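Local coordinates for heme peroxidase (Bacteroides thetaiotaomicron, PDB 2GVK), which probably uses heme to break down hydrogen peroxide while oxidising dyes and similar substrates, as other dye-decolorizing peroxidases do, at residues Ile13-Ala18 / Phe304-Tyr309; Gly19-Asn24 / Val245-Pro250; Val29-Asp34 / Val137-Thr142; Lys43-Asn48 / Ser126-Lys131; Lys151-Phe156 / Pro250-Ser255. All blocks are in the same frame, centred on the assembly; numbering follows the deposited sequence. Where two conformers were deposited one is given.

Interaction 1: residues Ile13-Ala18 / Phe304-Tyr309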
# COMPACT_ATOMS: atom_id res chain seq x y z
N ILE A 13 -14.55 -6.01 -28.20
CA ILE A 13 -14.14 -5.74 -26.83
C ILE A 13 -15.21 -4.87 -26.15
O ILE A 13 -15.50 -3.77 -26.61
CB ILE A 13 -12.79 -4.98 -26.78
CG1 ILE A 13 -11.75 -5.65 -27.70
CG2 ILE A 13 -12.27 -4.89 -25.33
CD1 ILE A 13 -11.54 -7.11 -27.43
N PRO A 14 -15.79 -5.37 -25.03
CA PRO A 14 -16.78 -4.57 -24.33
C PRO A 14 -16.15 -3.47 -23.50
O PRO A 14 -14.98 -3.53 -23.16
CB PRO A 14 -17.44 -5.59 -23.41
CG PRO A 14 -16.39 -6.56 -23.11
CD PRO A 14 -15.56 -6.67 -24.37
N GLN A 15 -16.94 -2.46 -23.20
CA GLN A 15 -16.55 -1.49 -22.21
C GLN A 15 -16.53 -2.21 -20.84
O GLN A 15 -16.91 -3.37 -20.74
CB GLN A 15 -17.53 -0.31 -22.20
CG GLN A 15 -17.44 0.59 -23.46
CD GLN A 15 -18.26 1.84 -23.31
OE1 GLN A 15 -18.09 2.58 -22.36
NE2 GLN A 15 -19.07 2.15 -24.32
N ASP A 16 -16.16 -1.47 -19.79
CA ASP A 16 -15.99 -2.04 -18.47
C ASP A 16 -17.34 -2.23 -17.77
O ASP A 16 -17.63 -1.58 -16.76
CB ASP A 16 -15.07 -1.13 -17.62
CG ASP A 16 -14.57 -1.81 -16.36
OD1 ASP A 16 -14.43 -3.05 -16.35
OD2 ASP A 16 -14.26 -1.09 -15.39
N VAL A 17 -18.12 -3.16 -18.27
CA VAL A 17 -19.46 -3.36 -17.79
C VAL A 17 -19.55 -4.48 -16.76
O VAL A 17 -20.60 -4.72 -16.17
CB VAL A 17 -20.40 -3.68 -18.96
CG1 VAL A 17 -20.43 -2.52 -19.94
CG2 VAL A 17 -19.98 -4.95 -19.66
N ALA A 18 -18.44 -5.16 -16.53
CA ALA A 18 -18.39 -6.19 -15.55
C ALA A 18 -17.36 -5.85 -14.53
O ALA A 18 -16.88 -6.71 -13.83
CB ALA A 18 -18.08 -7.50 -16.18
N PHE A 304 -29.89 2.96 -20.90
CA PHE A 304 -28.88 3.36 -21.88
C PHE A 304 -28.24 2.13 -22.53
O PHE A 304 -28.15 1.07 -21.92
CB PHE A 304 -27.76 4.21 -21.22
CG PHE A 304 -28.24 5.44 -20.49
CD1 PHE A 304 -28.66 5.36 -19.16
CD2 PHE A 304 -28.21 6.68 -21.09
CE1 PHE A 304 -29.05 6.50 -18.46
CE2 PHE A 304 -28.67 7.82 -20.41
CZ PHE A 304 -29.09 7.72 -19.10
N PHE A 305 -27.78 2.32 -23.74
CA PHE A 305 -27.01 1.33 -24.45
C PHE A 305 -25.53 1.72 -24.43
O PHE A 305 -25.16 2.82 -24.85
CB PHE A 305 -27.50 1.19 -25.91
CG PHE A 305 -26.61 0.35 -26.76
CD1 PHE A 305 -26.40 -0.99 -26.45
CD2 PHE A 305 -25.98 0.88 -27.87
CE1 PHE A 305 -25.55 -1.77 -27.23
CE2 PHE A 305 -25.13 0.09 -28.66
CZ PHE A 305 -24.92 -1.22 -28.34
N VAL A 306 -24.71 0.78 -23.98
CA VAL A 306 -23.30 0.94 -23.87
C VAL A 306 -22.61 0.11 -24.99
O VAL A 306 -22.53 -1.12 -24.90
CB VAL A 306 -22.83 0.41 -22.50
CG1 VAL A 306 -21.29 0.52 -22.35
CG2 VAL A 306 -23.53 1.14 -21.40
N PRO A 307 -22.16 0.78 -26.06
CA PRO A 307 -21.61 0.02 -27.19
C PRO A 307 -20.25 -0.59 -26.90
O PRO A 307 -19.55 -0.13 -26.03
CB PRO A 307 -21.50 1.09 -28.32
CG PRO A 307 -21.59 2.38 -27.66
CD PRO A 307 -22.21 2.23 -26.31
N SER A 308 -19.89 -1.63 -27.64
CA SER A 308 -18.54 -2.13 -27.59
C SER A 308 -17.59 -0.99 -27.97
O SER A 308 -18.00 -0.02 -28.60
CB SER A 308 -18.37 -3.29 -28.56
OG SER A 308 -18.42 -2.82 -29.90
N TYR A 309 -16.33 -1.10 -27.59
CA TYR A 309 -15.32 -0.10 -28.01
C TYR A 309 -15.24 -0.00 -29.52
O TYR A 309 -15.09 1.07 -30.05
CB TYR A 309 -13.94 -0.46 -27.45
CG TYR A 309 -13.75 -0.12 -26.00
CD1 TYR A 309 -13.77 1.20 -25.56
CD2 TYR A 309 -13.40 -1.11 -25.09
CE1 TYR A 309 -13.55 1.52 -24.24
CE2 TYR A 309 -13.18 -0.82 -23.77
CZ TYR A 309 -13.24 0.50 -23.34
OH TYR A 309 -12.99 0.80 -22.03
O HOH W 1 -19.76 -2.63 -23.86
O HOH W 2 -15.02 1.14 -20.36
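Gln15 CG lies over one face of the Tyr309 ring, toward its rim, in a CH-pi contact 4.2 Å from the ring centroid and 13° off its normal. Ile13 O and Pro14 O approach the same ring obliquely, Pro14 O coming 3.3 Å from Tyr309 CE2. The contact fastens the N-terminal loop to the end of strand 296-306, within the antiparallel sheet of the dye-decolorizing peroxidase fold; Ser308, bonded through OG to Leu311 N, caps the helix that follows. The chain of Gln15, extended beyond CG, passes obliquely across Val306, and NE2 gives a hydrogen bond of 2.9 Å to Pro307 O in the plane of that carbonyl. Gln15 OE1 accepts a hydrogen bond from Met69 N. An alanine at Gln15 would probably leave Pro307 O and Met69 N without these mates and open a gap over the tyrosine face. Tyr309 N donates a hydrogen bond of 3.0 Å to Ile13 O, and a water accepting from Asp16 N lies 2.7 Å from Tyr309 OH.

Interaction 2: residues Gly19-Asn24 / Val245-Pro250; sequences GKQGEN and VRANMP. With EDO (1,2-ethanediol), chain H.
Gln21 and the selenomethionine Met249 cross obliquely, with Gln21 CB resting 3.7 Å from Met249 SE. Met249 is folded over at both outer torsions, and the last of them (chi3 -78°) sets CE 3.5 Å from Gly22 O, so that this one side chain touches two consecutive residues of the loop. Gln21 itself leans toward the strand: CG lies 4.0 Å from Ala247 CB, while NE2 stays 3.9 Å from Arg246 O, an oxygen already bonded to Asn162 ND2. The side chains of Arg246 and Asn248 leave the backbone on the side away from the loop. Both reach O2 of an ethanediol, probably from the crystallisation liquor; Asn248 ND2 donates to it at 3.0 Å, and the bond from Arg246 NH1 is weak. No hydrogen bond joins the two segments; the contact is van der Waals packing of side chains on each other and on backbone oxygens. The arrangement is that of a connecting loop running alongside strand 245-253, outermost in the antiparallel sheet of this dye-decolorizing peroxidase, just before its own chain enters strand 24-32.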
# COMPACT_ATOMS: atom_id res chain seq x y z
N GLY A 19 -16.99 -4.57 -14.46
CA GLY A 19 -16.05 -4.10 -13.49
C GLY A 19 -16.59 -4.17 -12.06
O GLY A 19 -17.82 -4.22 -11.83
N LYS A 20 -15.68 -4.22 -11.10
CA LYS A 20 -16.04 -4.10 -9.72
C LYS A 20 -16.40 -2.68 -9.46
O LYS A 20 -16.12 -1.80 -10.28
CB LYS A 20 -14.86 -4.49 -8.83
N GLN A 21 -17.01 -2.45 -8.31
CA GLN A 21 -17.41 -1.11 -7.90
C GLN A 21 -16.22 -0.32 -7.36
O GLN A 21 -15.48 -0.80 -6.50
CB GLN A 21 -18.52 -1.17 -6.85
CG GLN A 21 -19.53 -2.28 -7.08
CD GLN A 21 -19.99 -2.93 -5.79
OE1 GLN A 21 -19.72 -2.42 -4.70
NE2 GLN A 21 -20.68 -4.06 -5.90
N GLY A 22 -16.04 0.89 -7.88
CA GLY A 22 -14.94 1.72 -7.51
C GLY A 22 -15.02 2.18 -6.08
O GLY A 22 -16.05 2.01 -5.40
N GLU A 23 -13.95 2.76 -5.64
CA GLU A 23 -13.90 3.37 -4.32
C GLU A 23 -14.61 4.72 -4.37
O GLU A 23 -15.22 5.15 -3.39
CB GLU A 23 -12.45 3.54 -3.89
CG GLU A 23 -12.25 3.93 -2.43
CD GLU A 23 -12.61 2.81 -1.47
OE1 GLU A 23 -12.43 1.64 -1.84
OE2 GLU A 23 -13.07 3.11 -0.35
N ASN A 24 -14.48 5.41 -5.52
CA ASN A 24 -15.07 6.72 -5.76
C ASN A 24 -15.75 6.66 -7.09
O ASN A 24 -15.22 6.09 -8.01
CB ASN A 24 -14.00 7.80 -5.80
CG ASN A 24 -13.21 7.86 -4.52
OD1 ASN A 24 -13.63 8.49 -3.54
ND2 ASN A 24 -12.09 7.14 -4.49
N VAL A 245 -25.22 -7.53 -13.67
CA VAL A 245 -24.09 -7.08 -12.86
C VAL A 245 -24.46 -5.73 -12.29
O VAL A 245 -24.64 -4.78 -13.02
CB VAL A 245 -22.81 -6.97 -13.68
CG1 VAL A 245 -21.67 -6.34 -12.86
CG2 VAL A 245 -22.42 -8.33 -14.21
N ARG A 246 -24.57 -5.66 -10.97
CA ARG A 246 -25.19 -4.51 -10.31
C ARG A 246 -24.19 -3.79 -9.42
O ARG A 246 -23.37 -4.42 -8.75
CB ARG A 246 -26.41 -4.95 -9.50
CG ARG A 246 -27.48 -5.65 -10.31
CD ARG A 246 -28.75 -5.97 -9.53
NE ARG A 246 -28.73 -7.33 -8.99
CZ ARG A 246 -29.47 -7.73 -7.96
NH1 ARG A 246 -30.29 -6.88 -7.36
NH2 ARG A 246 -29.40 -8.98 -7.54
N ALA A 247 -24.30 -2.46 -9.36
CA ALA A 247 -23.96 -1.72 -8.15
C ALA A 247 -25.17 -1.11 -7.44
O ALA A 247 -26.21 -0.86 -8.05
CB ALA A 247 -22.92 -0.65 -8.44
N ASN A 248 -25.03 -0.91 -6.13
CA ASN A 248 -25.89 -0.01 -5.39
C ASN A 248 -25.06 0.99 -4.57
O ASN A 248 -24.89 0.82 -3.36
CB ASN A 248 -26.81 -0.80 -4.46
CG ASN A 248 -27.91 -1.52 -5.21
OD1 ASN A 248 -28.98 -0.98 -5.43
ND2 ASN A 248 -27.64 -2.76 -5.60
N MSE A 249 -24.56 2.02 -5.26
CA MSE A 249 -23.53 2.90 -4.71
C MSE A 249 -24.16 3.92 -3.79
O MSE A 249 -25.09 4.62 -4.16
CB MSE A 249 -22.79 3.63 -5.83
CG MSE A 249 -21.99 2.72 -6.74
SE MSE A 249 -20.92 1.45 -5.72
CE MSE A 249 -19.51 2.60 -5.21
N PRO A 250 -23.62 4.02 -2.58
CA PRO A 250 -24.07 5.02 -1.64
C PRO A 250 -23.83 6.46 -2.13
O PRO A 250 -22.81 6.74 -2.74
CB PRO A 250 -23.20 4.75 -0.40
CG PRO A 250 -22.76 3.39 -0.52
CD PRO A 250 -22.68 3.07 -1.96
C1 EDO H . -32.27 -3.53 -7.69
O1 EDO H . -32.94 -2.40 -8.32
C2 EDO H . -31.36 -3.05 -6.53
O2 EDO H . -30.29 -4.04 -6.28

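Interaction 3: residues Val29-Asp34 / Val137-Thr142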
# COMPACT_ATOMS: atom_id res chain seq x y z
N VAL A 29 -25.63 12.09 -15.99
CA VAL A 29 -26.59 11.94 -17.05
C VAL A 29 -26.80 13.31 -17.69
O VAL A 29 -27.06 14.30 -17.00
CB VAL A 29 -27.94 11.38 -16.55
CG1 VAL A 29 -28.97 11.35 -17.66
CG2 VAL A 29 -27.73 10.00 -15.98
N TYR A 30 -26.59 13.35 -19.00
CA TYR A 30 -26.75 14.55 -19.79
C TYR A 30 -27.94 14.42 -20.73
O TYR A 30 -28.21 13.33 -21.24
CB TYR A 30 -25.54 14.76 -20.68
CG TYR A 30 -24.27 15.26 -20.00
CD1 TYR A 30 -24.24 16.48 -19.39
CD2 TYR A 30 -23.06 14.61 -20.22
CE1 TYR A 30 -23.04 17.02 -18.91
CE2 TYR A 30 -21.87 15.13 -19.73
CZ TYR A 30 -21.87 16.34 -19.08
OH TYR A 30 -20.69 16.90 -18.65
N ASN A 31 -28.59 15.54 -21.03
CA ASN A 31 -29.46 15.62 -22.19
C ASN A 31 -28.74 16.38 -23.29
O ASN A 31 -27.95 17.27 -23.02
CB ASN A 31 -30.75 16.36 -21.86
CG ASN A 31 -31.85 15.44 -21.36
OD1 ASN A 31 -31.73 14.21 -21.40
ND2 ASN A 31 -32.94 16.04 -20.86
N LEU A 32 -29.02 16.02 -24.54
CA LEU A 32 -28.49 16.74 -25.68
C LEU A 32 -29.21 18.05 -25.85
O LEU A 32 -30.40 18.14 -25.62
CB LEU A 32 -28.66 15.91 -26.96
CG LEU A 32 -27.99 14.54 -26.98
CD1 LEU A 32 -28.34 13.83 -28.25
CD2 LEU A 32 -26.49 14.68 -26.83
N THR A 33 -28.49 19.05 -26.35
CA THR A 33 -29.10 20.31 -26.78
C THR A 33 -29.34 20.29 -28.29
O THR A 33 -28.83 19.43 -29.00
CB THR A 33 -28.20 21.51 -26.49
OG1 THR A 33 -27.04 21.46 -27.35
CG2 THR A 33 -27.76 21.52 -25.05
N ASP A 34 -30.01 21.33 -28.78
CA ASP A 34 -30.30 21.44 -30.21
C ASP A 34 -29.27 22.31 -30.94
O ASP A 34 -29.53 22.82 -32.02
CB ASP A 34 -31.70 22.02 -30.43
CG ASP A 34 -32.78 20.97 -30.30
OD1 ASP A 34 -32.45 19.77 -30.27
OD2 ASP A 34 -33.97 21.35 -30.26
N VAL A 137 -26.74 19.45 -21.55
CA VAL A 137 -27.15 20.05 -20.30
C VAL A 137 -27.24 18.94 -19.25
O VAL A 137 -27.60 17.80 -19.57
CB VAL A 137 -28.51 20.80 -20.43
CG1 VAL A 137 -28.31 22.14 -21.13
CG2 VAL A 137 -29.51 19.98 -21.18
N SER A 138 -26.88 19.25 -18.01
CA SER A 138 -26.91 18.26 -16.92
C SER A 138 -28.33 17.91 -16.51
O SER A 138 -29.12 18.78 -16.20
CB SER A 138 -26.17 18.78 -15.71
OG SER A 138 -26.11 17.79 -14.70
N VAL A 139 -28.64 16.61 -16.53
CA VAL A 139 -29.86 16.11 -15.96
C VAL A 139 -29.62 15.70 -14.50
O VAL A 139 -30.39 16.04 -13.64
CB VAL A 139 -30.42 14.89 -16.77
CG1 VAL A 139 -31.62 14.29 -16.08
CG2 VAL A 139 -30.77 15.32 -18.16
N ASP A 140 -28.55 14.96 -14.26
CA ASP A 140 -28.16 14.60 -12.90
C ASP A 140 -26.67 14.34 -12.82
O ASP A 140 -26.07 13.79 -13.75
CB ASP A 140 -28.89 13.34 -12.43
CG ASP A 140 -28.54 12.97 -10.99
OD1 ASP A 140 -28.95 13.73 -10.10
OD2 ASP A 140 -27.72 12.03 -10.78
N GLU A 141 -26.07 14.78 -11.72
CA GLU A 141 -24.73 14.34 -11.33
C GLU A 141 -24.77 13.89 -9.90
O GLU A 141 -25.26 14.61 -9.02
CB GLU A 141 -23.70 15.45 -11.49
CG GLU A 141 -22.28 15.01 -11.11
CD GLU A 141 -21.20 16.03 -11.53
OE1 GLU A 141 -21.45 16.86 -12.44
OE2 GLU A 141 -20.10 16.01 -10.91
N THR A 142 -24.36 12.66 -9.67
CA THR A 142 -24.31 12.10 -8.34
C THR A 142 -22.92 11.55 -8.07
O THR A 142 -22.32 10.87 -8.94
CB THR A 142 -25.36 10.98 -8.15
OG1 THR A 142 -26.68 11.52 -8.37
CG2 THR A 142 -25.29 10.40 -6.75
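Asn31 and Val137 form an antiparallel hydrogen-bonded pair, their backbone bonds Asn31 N to Val137 O and Val137 N to Asn31 O both 2.9 Å. Val29 N donates to Asp140 O, and two backbone donors grip Val29 O: Val139 N at 2.8 Å and Asp140 N at 3.2 Å, both from the same face of the carbonyl plane. Between these pairs Tyr30 CA adds a CA-H...O contact to Val137 O. Two residues, Val139 and Asp140, therefore face the single Val29, which is a classic beta bulge; it lies where strand 136-145, outermost in the sheet, turns a corner beside strand 24-32. Side-chain packing gathers round Val139. Its CG2 stands almost equally near CG, ND2 and OD1 of Asn31, closest to Asn31 CG at 3.4 Å, and its CB meets Val29 CG1 at 3.9 Å. Farther along, Thr33 CG2 touches Val137 CG1. The Tyr30 ring presents its edge to the Val137 carbonyl. Among polar side chains, Thr142 OG1 donates to the syn lone pair of Asp140 OD2 at 2.7 Å, while Asp140 OD1 forms a salt bridge with Lys192. Ser138 OG is hydrogen-bonded to Ser255 OG of a neighbouring subunit.

Interaction 4: residues Lys43-Asn48 / Ser126-Lys131. With EDO (1,2-ethanediol), chain J.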
# COMPACT_ATOMS: atom_id res chain seq x y z
N LYS A 43 -19.71 12.95 -31.13
CA LYS A 43 -18.88 12.03 -31.92
C LYS A 43 -17.40 12.18 -31.58
O LYS A 43 -16.65 11.18 -31.57
CB LYS A 43 -19.12 12.24 -33.42
CG LYS A 43 -20.45 11.73 -33.89
CD LYS A 43 -20.58 11.79 -35.40
CE LYS A 43 -21.90 11.18 -35.86
NZ LYS A 43 -21.99 11.04 -37.36
N ASP A 44 -16.96 13.40 -31.26
CA ASP A 44 -15.56 13.65 -30.81
C ASP A 44 -15.26 12.87 -29.56
O ASP A 44 -14.20 12.27 -29.43
CB ASP A 44 -15.30 15.13 -30.53
CG ASP A 44 -13.86 15.40 -30.00
OD1 ASP A 44 -12.90 15.24 -30.80
OD2 ASP A 44 -13.70 15.76 -28.80
N VAL A 45 -16.20 12.87 -28.63
CA VAL A 45 -16.02 12.08 -27.40
C VAL A 45 -15.99 10.57 -27.73
O VAL A 45 -15.13 9.84 -27.26
CB VAL A 45 -17.11 12.39 -26.35
CG1 VAL A 45 -17.01 11.42 -25.18
CG2 VAL A 45 -16.99 13.80 -25.86
N CYS A 46 -16.92 10.11 -28.58
CA CYS A 46 -16.93 8.70 -29.01
C CYS A 46 -15.58 8.30 -29.59
O CYS A 46 -15.02 7.24 -29.26
CB CYS A 46 -18.02 8.43 -30.05
SG CYS A 46 -19.69 8.61 -29.47
N ALA A 47 -15.06 9.14 -30.49
CA ALA A 47 -13.82 8.86 -31.19
C ALA A 47 -12.62 8.80 -30.24
O ALA A 47 -11.67 8.04 -30.49
CB ALA A 47 -13.58 9.91 -32.25
N ASN A 48 -12.66 9.60 -29.18
CA ASN A 48 -11.52 9.76 -28.31
C ASN A 48 -11.66 9.08 -26.95
O ASN A 48 -10.75 9.18 -26.10
CB ASN A 48 -11.25 11.25 -28.13
CG ASN A 48 -10.71 11.87 -29.38
OD1 ASN A 48 -9.63 11.48 -29.86
ND2 ASN A 48 -11.46 12.79 -29.95
N SER A 126 -13.97 16.52 -16.15
CA SER A 126 -13.71 17.89 -16.56
C SER A 126 -13.40 17.95 -18.06
O SER A 126 -13.80 18.89 -18.74
CB SER A 126 -12.57 18.51 -15.72
OG SER A 126 -11.30 18.02 -16.10
N ILE A 127 -12.71 16.94 -18.56
CA ILE A 127 -12.39 16.90 -19.98
C ILE A 127 -13.67 16.65 -20.80
O ILE A 127 -13.87 17.29 -21.82
CB ILE A 127 -11.30 15.86 -20.27
CG1 ILE A 127 -9.97 16.32 -19.61
CG2 ILE A 127 -11.12 15.69 -21.76
CD1 ILE A 127 -8.95 15.24 -19.45
N LEU A 128 -14.57 15.80 -20.28
CA LEU A 128 -15.89 15.59 -20.92
C LEU A 128 -16.67 16.91 -20.97
O LEU A 128 -17.27 17.25 -21.98
CB LEU A 128 -16.72 14.54 -20.16
CG LEU A 128 -16.21 13.12 -20.19
CD1 LEU A 128 -17.05 12.24 -19.26
CD2 LEU A 128 -16.21 12.56 -21.60
N ASP A 129 -16.63 17.67 -19.86
CA ASP A 129 -17.30 18.97 -19.79
C ASP A 129 -16.79 19.89 -20.90
O ASP A 129 -17.58 20.51 -21.62
CB ASP A 129 -17.04 19.60 -18.40
CG ASP A 129 -17.66 21.01 -18.25
OD1 ASP A 129 -18.80 21.25 -18.74
OD2 ASP A 129 -17.01 21.86 -17.58
N GLU A 130 -15.48 19.96 -21.04
CA GLU A 130 -14.85 20.78 -22.06
C GLU A 130 -15.20 20.34 -23.48
O GLU A 130 -15.55 21.16 -24.33
CB GLU A 130 -13.32 20.76 -21.89
CG GLU A 130 -12.84 21.49 -20.64
CD GLU A 130 -11.39 21.12 -20.24
OE1 GLU A 130 -10.74 20.29 -20.95
OE2 GLU A 130 -10.93 21.62 -19.19
N LYS A 131 -15.14 19.04 -23.72
CA LYS A 131 -15.39 18.51 -25.05
C LYS A 131 -16.86 18.63 -25.46
O LYS A 131 -17.18 18.76 -26.66
CB LYS A 131 -14.95 17.05 -25.14
CG LYS A 131 -13.45 16.84 -25.23
CD LYS A 131 -13.14 15.30 -25.38
CE LYS A 131 -11.66 15.04 -25.57
NZ LYS A 131 -11.16 15.65 -26.82
C1 EDO J . -22.18 23.28 -19.21
O1 EDO J . -23.25 22.57 -18.55
C2 EDO J . -21.04 23.44 -18.23
O2 EDO J . -19.80 23.64 -18.91
O HOH W 3 -15.56 18.30 -28.79
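Leu128 is the first residue of 126-131 to meet the other helix, its CD2 lying 3.8 Å from Val45 CG1 as the two side chains cross at about a right angle. Next in sequence, Asp129 faces elsewhere: its OD1 accepts from O2 of an ethanediol, probably carried over from the crystallisation liquor, and its OD2 is bonded to Tyr259 OH of a neighbouring subunit. Lys131, the last residue of the helix, carries the polar half of the contact. Its CB sits 3.9 Å from Val45 CG2, and the chain then runs extended to CE before the final torsion (chi4 -63°) swings NZ round to Asp44. There NZ forms a salt bridge of 3.2 Å with Asp44 OD2, reached on the syn side and 15° out of the carboxylate plane. A water adds a second link, donating to Asp44 OD2 at 3.1 Å and to Lys131 O at 2.7 Å. On the facing helix, Asn48 ND2 donates to Asp44 O, one turn back. An alanine at Lys131 would probably leave the Asp44 carboxylate without its charged mate, although CB would still touch Val45. The axes of the two short helical segments approach to 10.5 Å, with their N-to-C directions 140° apart, and Val45 also packs on Met69 of strand 66-72. Two roughly antiparallel helices lining one face of an antiparallel sheet are the hallmark of the ferredoxin-like fold, whose beta-alpha-beta-beta-alpha-beta order the N-terminal half follows.

Interaction 5: residues Lys151-Phe156 / Pro250-Ser255; sequences KAIIGF and PFANTS. With EDO (1,2-ethanediol), chain B.
A type I beta turn from Ala152 to Gly155 pushes Ile153 against strand 245-253, outermost in the sheet of the dye-decolorizing peroxidase fold. Gly155 also begins a GxxDG sequence, a signature of this family, whose aspartate, here Asp158, lies beside the heme in relatives. The turn is held by Gly155 N bonded to Ala152 O at 2.9 Å, and Ala152 N donates in addition to Phe156 O. Ile153 carries the contact. Its CB rests 4.0 Å from Pro250 CB, and with CG1 anti to the backbone N (chi1 -157°) and CD1 extended beyond it, the side chain reaches along the strand past the proline. CD1 ends 3.3 Å from Phe251 O and 4.0 Å from Ala252 CB, so one isoleucine touches three successive strand residues. The proline ring meets the loop a second time where Pro250 CG lies 3.7 Å from Lys151 O. No hydrogen bond joins the two segments; the amino group of Lys151 forms a salt bridge with Asp149 instead. Phe122 of a neighbouring subunit packs on both Ile153 and Ala252, which makes this apolar patch part of a subunit interface. Farther along, past the end of the strand, O1 of an ethanediol, probably from the crystallisation liquor, donates to Ser255 O at 3.1 Å.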
# COMPACT_ATOMS: atom_id res chain seq x y z
N LYS A 151 -20.49 -2.16 1.72
CA LYS A 151 -21.86 -2.01 2.22
C LYS A 151 -22.65 -1.01 1.40
O LYS A 151 -22.12 0.01 0.95
CB LYS A 151 -21.86 -1.55 3.68
CG LYS A 151 -21.21 -2.51 4.65
CD LYS A 151 -21.37 -2.01 6.08
CE LYS A 151 -20.33 -2.64 7.05
NZ LYS A 151 -20.39 -4.13 7.07
N ALA A 152 -23.92 -1.31 1.21
CA ALA A 152 -24.87 -0.32 0.79
C ALA A 152 -25.11 0.64 1.97
O ALA A 152 -24.75 0.34 3.11
CB ALA A 152 -26.17 -0.97 0.34
N ILE A 153 -25.71 1.76 1.69
CA ILE A 153 -25.84 2.81 2.68
C ILE A 153 -26.79 2.38 3.84
O ILE A 153 -26.74 2.94 4.94
CB ILE A 153 -26.31 4.12 2.01
CG1 ILE A 153 -25.91 5.35 2.85
CG2 ILE A 153 -27.79 4.08 1.72
CD1 ILE A 153 -26.01 6.64 2.08
N ILE A 154 -27.60 1.34 3.59
CA ILE A 154 -28.47 0.74 4.64
C ILE A 154 -27.70 -0.24 5.57
O ILE A 154 -28.29 -0.87 6.43
CB ILE A 154 -29.67 0.01 4.00
CG1 ILE A 154 -29.16 -0.99 2.94
CG2 ILE A 154 -30.61 0.99 3.42
CD1 ILE A 154 -30.05 -2.11 2.69
N GLY A 155 -26.39 -0.38 5.35
CA GLY A 155 -25.52 -1.09 6.29
C GLY A 155 -25.37 -2.56 6.07
O GLY A 155 -24.91 -3.27 6.94
N PHE A 156 -25.82 -3.02 4.91
CA PHE A 156 -25.68 -4.40 4.51
C PHE A 156 -24.76 -4.46 3.32
O PHE A 156 -24.84 -3.64 2.43
CB PHE A 156 -27.05 -4.97 4.09
CG PHE A 156 -27.89 -5.42 5.23
CD1 PHE A 156 -28.53 -4.49 6.06
CD2 PHE A 156 -28.07 -6.76 5.49
CE1 PHE A 156 -29.32 -4.91 7.10
CE2 PHE A 156 -28.88 -7.18 6.52
CZ PHE A 156 -29.48 -6.25 7.35
N PRO A 250 -23.62 4.02 -2.58
CA PRO A 250 -24.07 5.02 -1.64
C PRO A 250 -23.83 6.46 -2.13
O PRO A 250 -22.81 6.74 -2.74
CB PRO A 250 -23.20 4.75 -0.40
CG PRO A 250 -22.76 3.39 -0.52
CD PRO A 250 -22.68 3.07 -1.96
N PHE A 251 -24.77 7.34 -1.85
CA PHE A 251 -24.54 8.79 -1.95
C PHE A 251 -25.31 9.47 -0.83
O PHE A 251 -26.30 8.92 -0.31
CB PHE A 251 -24.93 9.34 -3.31
CG PHE A 251 -26.40 9.30 -3.60
CD1 PHE A 251 -26.97 8.21 -4.24
CD2 PHE A 251 -27.19 10.38 -3.33
CE1 PHE A 251 -28.34 8.21 -4.57
CE2 PHE A 251 -28.54 10.38 -3.64
CZ PHE A 251 -29.11 9.27 -4.29
N ALA A 252 -24.83 10.63 -0.39
CA ALA A 252 -25.49 11.31 0.72
C ALA A 252 -25.10 12.73 0.89
O ALA A 252 -23.95 13.12 0.61
CB ALA A 252 -25.19 10.57 2.03
N ASN A 253 -26.06 13.51 1.38
CA ASN A 253 -25.81 14.83 1.96
C ASN A 253 -26.37 14.79 3.38
O ASN A 253 -27.53 15.11 3.60
CB ASN A 253 -26.50 15.94 1.14
CG ASN A 253 -26.24 17.34 1.70
OD1 ASN A 253 -26.08 17.52 2.92
ND2 ASN A 253 -26.21 18.35 0.80
N THR A 254 -25.58 14.28 4.32
CA THR A 254 -26.07 14.02 5.67
C THR A 254 -26.55 15.28 6.40
O THR A 254 -27.41 15.20 7.24
CB THR A 254 -25.01 13.33 6.53
OG1 THR A 254 -23.84 14.13 6.60
CG2 THR A 254 -24.65 11.98 5.93
N SER A 255 -25.99 16.43 6.05
CA SER A 255 -26.36 17.68 6.71
C SER A 255 -27.84 17.99 6.45
O SER A 255 -28.50 18.62 7.28
CB SER A 255 -25.46 18.85 6.24
OG SER A 255 -25.81 19.31 4.95
C1 EDO B . -31.91 17.30 9.22
O1 EDO B . -31.37 18.40 8.47
C2 EDO B . -31.55 16.01 8.52
O2 EDO B . -31.58 14.91 9.42

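Interactions 1, 2, 3 and 5 all reach the same eight-stranded antiparallel sheet, in which two ferredoxin-like halves meet between strands 66-72 and 296-306. Interaction 1 spans nearly the whole chain, and the other four fall between its ends. Interactions 3 and 4 lie in the N-terminal half, their centres 14 Å apart, and use consecutive strands and helices. Interactions 2 and 5 share Pro250 on strand 245-253, with centres 13 Å apart. Thr142 of interaction 3 packs on Phe251 of interaction 5, and Pro250 pairs through its backbone with Phe145; the two outermost strands thus meet, consistent with a barrel. Interactions 2 to 5 also touch one neighbouring subunit, tying the fold to the assembly.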